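Cellulose hydrolase (PDB 4YZT) hydrolyses beta-1,4-glucosidic linkages in cellulose, as a three-module family 5 endoglucanase captured here with cellotetraose bound. Local coordinates at residues 409-414 with 428-433; 451-456 with 500-505; 463-468 with 492-497. All coordinates share one frame; numbering follows the deposited sequence.

Interaction 1: 409-414 with 428-433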
# COMPACT_ATOMS: atom_id res chain seq x y z
N GLY A 409 -14.03 20.06 -12.62
CA GLY A 409 -14.05 19.13 -11.50
C GLY A 409 -15.01 17.98 -11.71
O GLY A 409 -15.60 17.83 -12.78
N VAL A 410 -15.16 17.14 -10.70
CA VAL A 410 -16.08 16.02 -10.78
C VAL A 410 -17.51 16.54 -10.84
O VAL A 410 -17.96 17.18 -9.90
CB VAL A 410 -15.90 15.07 -9.59
CG1 VAL A 410 -16.72 13.81 -9.78
CG2 VAL A 410 -14.44 14.71 -9.43
N LYS A 411 -18.21 16.28 -11.94
CA LYS A 411 -19.57 16.81 -12.10
C LYS A 411 -20.62 15.79 -11.72
O LYS A 411 -21.73 16.14 -11.33
CB LYS A 411 -19.80 17.28 -13.54
CG LYS A 411 -18.72 18.20 -14.08
CD LYS A 411 -18.54 19.45 -13.22
CE LYS A 411 -19.66 20.44 -13.44
NZ LYS A 411 -19.33 21.72 -12.76
N ALA A 412 -20.27 14.51 -11.83
CA ALA A 412 -21.20 13.44 -11.51
C ALA A 412 -20.44 12.12 -11.35
O ALA A 412 -19.31 12.01 -11.80
CB ALA A 412 -22.27 13.32 -12.58
N GLN A 413 -21.07 11.15 -10.70
CA GLN A 413 -20.50 9.82 -10.55
C GLN A 413 -21.51 8.77 -10.99
O GLN A 413 -22.67 8.81 -10.58
CB GLN A 413 -20.08 9.55 -9.11
CG GLN A 413 -18.91 10.35 -8.62
CD GLN A 413 -18.58 10.05 -7.18
OE1 GLN A 413 -19.49 9.89 -6.35
NE2 GLN A 413 -17.30 9.96 -6.86
N LEU A 414 -21.08 7.82 -11.81
CA LEU A 414 -21.95 6.70 -12.15
C LEU A 414 -21.50 5.46 -11.38
O LEU A 414 -20.34 5.06 -11.44
CB LEU A 414 -21.94 6.45 -13.65
CG LEU A 414 -22.39 7.63 -14.51
CD1 LEU A 414 -22.38 7.25 -15.98
CD2 LEU A 414 -23.77 8.15 -14.09
N ILE A 428 -17.27 11.50 -13.61
CA ILE A 428 -17.38 12.28 -14.83
C ILE A 428 -16.78 13.66 -14.54
O ILE A 428 -17.32 14.41 -13.75
CB ILE A 428 -18.84 12.42 -15.29
CG1 ILE A 428 -19.49 11.04 -15.42
CG2 ILE A 428 -18.91 13.22 -16.59
CD1 ILE A 428 -19.83 10.63 -16.83
N ILE A 429 -15.65 13.96 -15.17
CA ILE A 429 -14.85 15.12 -14.80
C ILE A 429 -14.79 16.15 -15.93
O ILE A 429 -14.31 15.84 -17.02
CB ILE A 429 -13.41 14.70 -14.44
CG1 ILE A 429 -13.41 13.60 -13.38
CG2 ILE A 429 -12.60 15.92 -13.99
CD1 ILE A 429 -12.03 13.00 -13.12
N LEU A 430 -15.26 17.36 -15.65
CA LEU A 430 -15.07 18.46 -16.58
C LEU A 430 -13.71 19.11 -16.36
O LEU A 430 -13.37 19.47 -15.23
CB LEU A 430 -16.17 19.51 -16.41
CG LEU A 430 -16.23 20.67 -17.41
CD1 LEU A 430 -16.55 20.16 -18.81
CD2 LEU A 430 -17.27 21.71 -16.97
N TYR A 431 -12.93 19.28 -17.42
CA TYR A 431 -11.63 19.94 -17.28
C TYR A 431 -11.41 20.97 -18.36
O TYR A 431 -12.15 21.02 -19.35
CB TYR A 431 -10.47 18.93 -17.30
CG TYR A 431 -10.01 18.50 -18.67
CD1 TYR A 431 -10.65 17.47 -19.35
CD2 TYR A 431 -8.93 19.11 -19.29
CE1 TYR A 431 -10.24 17.06 -20.60
CE2 TYR A 431 -8.51 18.72 -20.55
CZ TYR A 431 -9.16 17.69 -21.19
OH TYR A 431 -8.75 17.29 -22.44
N ASP A 432 -10.40 21.81 -18.15
CA ASP A 432 -9.99 22.81 -19.12
C ASP A 432 -8.48 22.91 -19.04
O ASP A 432 -7.87 22.33 -18.14
CB ASP A 432 -10.66 24.15 -18.84
CG ASP A 432 -10.88 24.97 -20.10
OD1 ASP A 432 -10.30 24.62 -21.15
OD2 ASP A 432 -11.64 25.95 -20.03
N ASP A 433 -7.86 23.63 -19.98
CA ASP A 433 -6.41 23.81 -19.97
C ASP A 433 -5.96 24.35 -18.61
O ASP A 433 -6.49 25.35 -18.13
CB ASP A 433 -5.95 24.78 -21.07
CG ASP A 433 -6.44 24.40 -22.47
OD1 ASP A 433 -6.33 23.22 -22.86
OD2 ASP A 433 -6.92 25.30 -23.18
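I428 faces two residues at once, K411 and A412, and so marks a classic beta bulge in the hairpin of strands 409-418 and 424-431. Its carbonyl takes the N-H of K411 (K411 N to I428 O 2.8 Å), nearly along the C=O axis, while its own N-H goes to A412 (I428 N to A412 O 2.8 Å). K411 absorbs the extra residue, with phi and psi of -98° and -26° in place of extended values. Before the bulge, G409 and L430 form a regular hydrogen-bonded pair. Glycine suits G409 because at its phi of 123° a CB would press against the preceding carbonyl oxygen.

Side chains fill in around this frame. The aliphatic part of K411 lies obliquely across L430, CG of K411 meeting CB of L430 at 3.7 Å; the chain is bent at chi2 and chi3, and NZ is hydrogen-bonded to the carbonyl of Q407. On the face of the sheet bearing I428, the small A412 brings its CB to 4.5 Å from CB of I428, and L414 CD1 comes within 4.3 Å of I428 CD1. On the other face V410 and I429 are a non-hydrogen-bonded pair, in which CG2 of V410 rests 4.2 Å from CG1 of I429.

Further out, L398 and L401 of helix 395-401 cover the face of I428, A412 and L414, so branched and small apolar residues fit there. I429 bonds through its backbone to strand 338-347 on its far side, which ties the hairpin into the sheet of the X2 module. The chemistry implies a division of labour: backbone bonds set the shifted register, whereas apolar carbons seal one face, and the ammonium of K411 is satisfied by the carbonyl of Q407.

Interaction 2: 451-456 with 500-505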
# COMPACT_ATOMS: atom_id res chain seq x y z
N ASP A 451 10.84 23.36 -0.26
CA ASP A 451 10.34 23.01 -1.57
C ASP A 451 10.00 24.25 -2.38
O ASP A 451 9.79 25.33 -1.83
CB ASP A 451 9.10 22.11 -1.43
CG ASP A 451 9.36 20.89 -0.54
OD1 ASP A 451 10.55 20.52 -0.39
OD2 ASP A 451 8.38 20.31 -0.01
N LEU A 452 9.98 24.09 -3.70
CA LEU A 452 9.51 25.16 -4.59
C LEU A 452 8.01 24.99 -4.85
O LEU A 452 7.57 23.96 -5.35
CB LEU A 452 10.27 25.15 -5.92
CG LEU A 452 9.81 26.15 -7.01
CD1 LEU A 452 10.10 27.60 -6.62
CD2 LEU A 452 10.44 25.82 -8.36
N LYS A 453 7.25 26.01 -4.47
CA LYS A 453 5.83 26.05 -4.75
C LYS A 453 5.58 26.64 -6.13
O LYS A 453 6.14 27.68 -6.48
CB LYS A 453 5.10 26.88 -3.69
CG LYS A 453 3.60 26.98 -3.88
CD LYS A 453 2.98 27.87 -2.82
CE LYS A 453 1.45 27.81 -2.89
NZ LYS A 453 0.80 28.73 -1.91
N ILE A 454 4.74 25.96 -6.91
CA ILE A 454 4.31 26.42 -8.21
C ILE A 454 2.79 26.57 -8.20
O ILE A 454 2.07 25.61 -8.45
CB ILE A 454 4.76 25.44 -9.32
CG1 ILE A 454 6.30 25.30 -9.30
CG2 ILE A 454 4.28 25.92 -10.68
CD1 ILE A 454 6.82 23.94 -9.76
N PRO A 455 2.29 27.77 -7.87
CA PRO A 455 0.84 28.00 -7.84
C PRO A 455 0.19 27.66 -9.18
O PRO A 455 0.73 27.98 -10.23
CB PRO A 455 0.71 29.49 -7.53
CG PRO A 455 1.98 29.82 -6.81
CD PRO A 455 3.04 28.98 -7.48
N ALA A 456 -0.95 26.99 -9.14
CA ALA A 456 -1.60 26.55 -10.36
C ALA A 456 -3.12 26.57 -10.24
O ALA A 456 -3.68 26.48 -9.14
CB ALA A 456 -1.12 25.14 -10.72
N ASP A 500 -1.89 23.09 -6.00
CA ASP A 500 -0.60 23.62 -6.43
C ASP A 500 0.43 22.49 -6.64
O ASP A 500 0.33 21.41 -6.06
CB ASP A 500 -0.07 24.63 -5.41
CG ASP A 500 -1.03 25.78 -5.17
OD1 ASP A 500 -1.57 26.33 -6.16
OD2 ASP A 500 -1.26 26.14 -4.00
N LEU A 501 1.41 22.76 -7.49
CA LEU A 501 2.46 21.81 -7.80
C LEU A 501 3.73 22.14 -7.02
O LEU A 501 4.03 23.32 -6.81
CB LEU A 501 2.75 21.81 -9.30
CG LEU A 501 1.53 21.57 -10.20
CD1 LEU A 501 1.84 21.91 -11.65
CD2 LEU A 501 1.04 20.12 -10.08
N TYR A 502 4.47 21.11 -6.63
CA TYR A 502 5.67 21.30 -5.81
C TYR A 502 6.83 20.46 -6.31
O TYR A 502 6.65 19.28 -6.64
CB TYR A 502 5.39 20.94 -4.35
CG TYR A 502 4.47 21.91 -3.61
CD1 TYR A 502 4.99 22.92 -2.82
CD2 TYR A 502 3.08 21.77 -3.68
CE1 TYR A 502 4.15 23.80 -2.14
CE2 TYR A 502 2.24 22.64 -3.01
CZ TYR A 502 2.78 23.65 -2.23
OH TYR A 502 1.96 24.52 -1.56
N LEU A 503 8.01 21.06 -6.37
CA LEU A 503 9.26 20.32 -6.50
C LEU A 503 9.97 20.29 -5.16
O LEU A 503 10.17 21.33 -4.52
CB LEU A 503 10.19 20.94 -7.54
CG LEU A 503 9.77 20.80 -9.00
CD1 LEU A 503 10.71 21.61 -9.86
CD2 LEU A 503 9.82 19.32 -9.40
N LYS A 504 10.37 19.09 -4.74
CA LYS A 504 11.01 18.93 -3.45
C LYS A 504 12.40 19.56 -3.43
O LYS A 504 13.09 19.62 -4.45
CB LYS A 504 11.09 17.44 -3.09
CG LYS A 504 9.74 16.82 -2.80
CD LYS A 504 9.29 17.04 -1.37
CE LYS A 504 10.09 16.18 -0.42
NZ LYS A 504 9.34 15.87 0.83
N GLU A 505 12.77 20.06 -2.26
CA GLU A 505 14.10 20.63 -2.03
C GLU A 505 15.21 19.74 -2.60
O GLU A 505 16.16 20.22 -3.21
CB GLU A 505 14.33 20.85 -0.53
CG GLU A 505 15.59 21.62 -0.23
CD GLU A 505 15.96 21.57 1.23
OE1 GLU A 505 16.40 20.49 1.70
OE2 GLU A 505 15.81 22.60 1.91
O HOH W 1 8.54 18.84 2.09
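K453 and Y502 form a non-hydrogen-bonded pair in the antiparallel sheet that makes one layer of the C-terminal beta-sandwich, and their side chains run side by side in the same direction. CB of K453 meets CE1 of Y502 at 3.6 Å, approaching the ring obliquely. A chi1 of -179°, with CG anti to the backbone N, keeps CG of K453 beside the same CE1, and the extended chain continues past the tyrosine hydroxyl toward D500. CD of K453 reaches OH of Y502 at 3.7 Å. CE of K453 lies near both partners, 3.4 Å from OD2 of D500 and in contact with the OH of Y502. NZ makes a long salt bridge to the same carboxylate oxygen (K453 NZ to D500 OD2 3.9 Å). A long, flexible lysine suits this place, since its methylenes pack on the tyrosine while its charge stays at the surface.

The other oxygen of D500 accepts a backbone N-H (A456 N to D500 OD1 3.1 Å), just past P455, whose own nitrogen has no hydrogen to give. An alanine in place of D500 would probably leave the N-H of A456 without this acceptor and the ammonium of K453 without its nearby opposite charge.

On the reverse face I454, L501 and L503 pack together and against F519 of strand 515-522. At the far end D451 is shared: OD2 bonds to OH of Y495 and receives a water that also touches NZ of K504 weakly. Its OD1 takes the N-H of the first residue of helix 505-510, where the helix start would favour a negative charge: E505 N lies 2.9 Å from D451 OD1, on the anti side and 33° out of the carboxylate plane.

Interaction 3: 463-468 with 492-497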
# COMPACT_ATOMS: atom_id res chain seq x y z
N LEU A 463 -2.28 15.71 -11.18
CA LEU A 463 -0.87 15.40 -11.41
C LEU A 463 -0.65 13.89 -11.58
O LEU A 463 -1.18 13.09 -10.80
CB LEU A 463 -0.02 15.92 -10.26
CG LEU A 463 1.49 15.67 -10.37
CD1 LEU A 463 2.07 16.37 -11.60
CD2 LEU A 463 2.16 16.13 -9.09
N ALA A 464 0.10 13.52 -12.62
CA ALA A 464 0.42 12.12 -12.89
C ALA A 464 1.88 11.79 -12.57
O ALA A 464 2.17 10.89 -11.77
CB ALA A 464 0.11 11.81 -14.33
N THR A 465 2.80 12.51 -13.22
CA THR A 465 4.22 12.35 -12.95
C THR A 465 4.98 13.61 -13.40
O THR A 465 4.38 14.54 -13.93
CB THR A 465 4.78 11.08 -13.66
OG1 THR A 465 6.16 10.88 -13.28
CG2 THR A 465 4.69 11.21 -15.16
N VAL A 466 6.28 13.65 -13.17
CA VAL A 466 7.08 14.80 -13.55
C VAL A 466 8.42 14.32 -14.11
O VAL A 466 8.99 13.38 -13.58
CB VAL A 466 7.37 15.74 -12.34
CG1 VAL A 466 8.00 17.06 -12.82
CG2 VAL A 466 6.12 16.01 -11.53
N LYS A 467 8.92 14.96 -15.17
CA LYS A 467 10.30 14.72 -15.61
C LYS A 467 11.07 16.04 -15.59
O LYS A 467 10.47 17.13 -15.66
CB LYS A 467 10.36 14.09 -17.00
CG LYS A 467 9.70 14.92 -18.11
CD LYS A 467 10.08 14.41 -19.50
CE LYS A 467 9.28 15.11 -20.60
NZ LYS A 467 9.60 14.55 -21.96
N GLY A 468 12.39 15.94 -15.47
CA GLY A 468 13.24 17.11 -15.41
C GLY A 468 14.49 16.90 -16.23
O GLY A 468 15.15 15.86 -16.12
N GLU A 492 9.24 11.86 -2.88
CA GLU A 492 10.61 12.28 -2.57
C GLU A 492 11.06 13.41 -3.50
O GLU A 492 11.85 14.27 -3.09
CB GLU A 492 11.59 11.11 -2.62
CG GLU A 492 11.91 10.57 -3.99
CD GLU A 492 12.79 9.32 -3.94
OE1 GLU A 492 13.40 8.99 -4.97
OE2 GLU A 492 12.85 8.65 -2.87
N ASP A 493 10.52 13.46 -4.73
CA ASP A 493 10.89 14.50 -5.69
C ASP A 493 9.79 15.51 -5.97
O ASP A 493 10.07 16.67 -6.31
CB ASP A 493 11.31 13.88 -7.02
CG ASP A 493 12.56 13.04 -6.91
OD1 ASP A 493 13.40 13.33 -6.04
OD2 ASP A 493 12.71 12.11 -7.73
N PHE A 494 8.52 15.09 -5.90
CA PHE A 494 7.44 16.01 -6.26
C PHE A 494 6.14 15.66 -5.58
O PHE A 494 5.94 14.53 -5.13
CB PHE A 494 7.22 16.04 -7.79
CG PHE A 494 6.71 14.73 -8.38
CD1 PHE A 494 5.35 14.41 -8.34
CD2 PHE A 494 7.59 13.84 -8.97
CE1 PHE A 494 4.89 13.21 -8.87
CE2 PHE A 494 7.13 12.64 -9.51
CZ PHE A 494 5.77 12.33 -9.46
N TYR A 495 5.23 16.63 -5.53
CA TYR A 495 3.87 16.36 -5.07
C TYR A 495 2.92 17.45 -5.51
O TYR A 495 3.34 18.54 -5.94
CB TYR A 495 3.82 16.18 -3.55
CG TYR A 495 4.34 17.35 -2.72
CD1 TYR A 495 5.71 17.53 -2.51
CD2 TYR A 495 3.46 18.25 -2.14
CE1 TYR A 495 6.18 18.60 -1.74
CE2 TYR A 495 3.93 19.33 -1.37
CZ TYR A 495 5.28 19.49 -1.17
OH TYR A 495 5.74 20.55 -0.41
N GLU A 496 1.63 17.13 -5.42
CA GLU A 496 0.55 18.10 -5.55
C GLU A 496 -0.09 18.31 -4.19
O GLU A 496 -0.30 17.35 -3.44
CB GLU A 496 -0.50 17.61 -6.56
CG GLU A 496 -1.73 18.51 -6.67
CD GLU A 496 -2.84 17.95 -7.55
OE1 GLU A 496 -3.94 18.56 -7.55
OE2 GLU A 496 -2.63 16.93 -8.24
N LYS A 497 -0.40 19.55 -3.84
CA LYS A 497 -1.13 19.81 -2.60
C LYS A 497 -2.05 21.01 -2.75
O LYS A 497 -1.61 22.10 -3.15
CB LYS A 497 -0.18 20.03 -1.42
CG LYS A 497 -0.91 20.15 -0.09
CD LYS A 497 0.03 20.32 1.07
CE LYS A 497 -0.74 20.42 2.38
NZ LYS A 497 -1.45 19.15 2.77
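V466 and F494 make the central apolar contact. CG2 of V466 sits over one face of the F494 ring, 3.6 Å from its centroid and 17° off the normal, a CH-pi contact displaced toward the rim. The two side chains run antiparallel, each passing alongside the other, as residues facing one another from separate layers can. F494 has its CG in the crowded position between the backbone N and the carbonyl carbon (chi1 66°), which sets CG of F494 3.5 Å from CG2 of V466. A flat ring suits this site because its face gives a broad apolar surface for the valine methyl.

Further van der Waals contacts surround the same ring. CD2 of L463 approaches CD1 of F494 obliquely at 3.7 Å, and CA of T465 lies 3.8 Å from CZ of F494. The N-H of V466, buried beside the ring, has no polar partner, next to the bulge that A464 and T465 form opposite E520.

The polar part is a single hydrogen bond between the segments: L463 N donates to OE2 of E496 at 3.2 Å, on the syn side of the carboxylate but 30° out of its plane. E496 extends its chain fully to get there, its CB packing against L463 on the way, and the length of a glutamate side chain suits this reach.

The carbonyls of L463 and A464 also accept bonds from N278 and N233 of the catalytic module, so strand 462-470 also touches that module. With the strand axes 8.0 Å apart and no backbone pairing between them, strands 462-470 and 494-497 belong to the two facing sheets of a beta-sandwich, with F494, V466 and L463 in its interior.

Interactions 2 and 3 belong to one sandwich, their centres 9 Å apart. Strands 494-497 and 500-503 are neighbours in the same sheet, where the N-H of Y502 meets the carbonyl of Y495 (Y502 N to Y495 O 2.9 Å) and the two tyrosine rings stack. Along the chain interaction 3 is nested inside the loop that interaction 2 closes. Interaction 1 lies in the preceding X2 module, with its centre 24 Å and 22 Å from those of interactions 2 and 3 and no contact to either. The bound glucan is about 9 Å from the side chain of K504 and about 11 Å from that of Y495, so the C-terminal module stands near the substrate cleft.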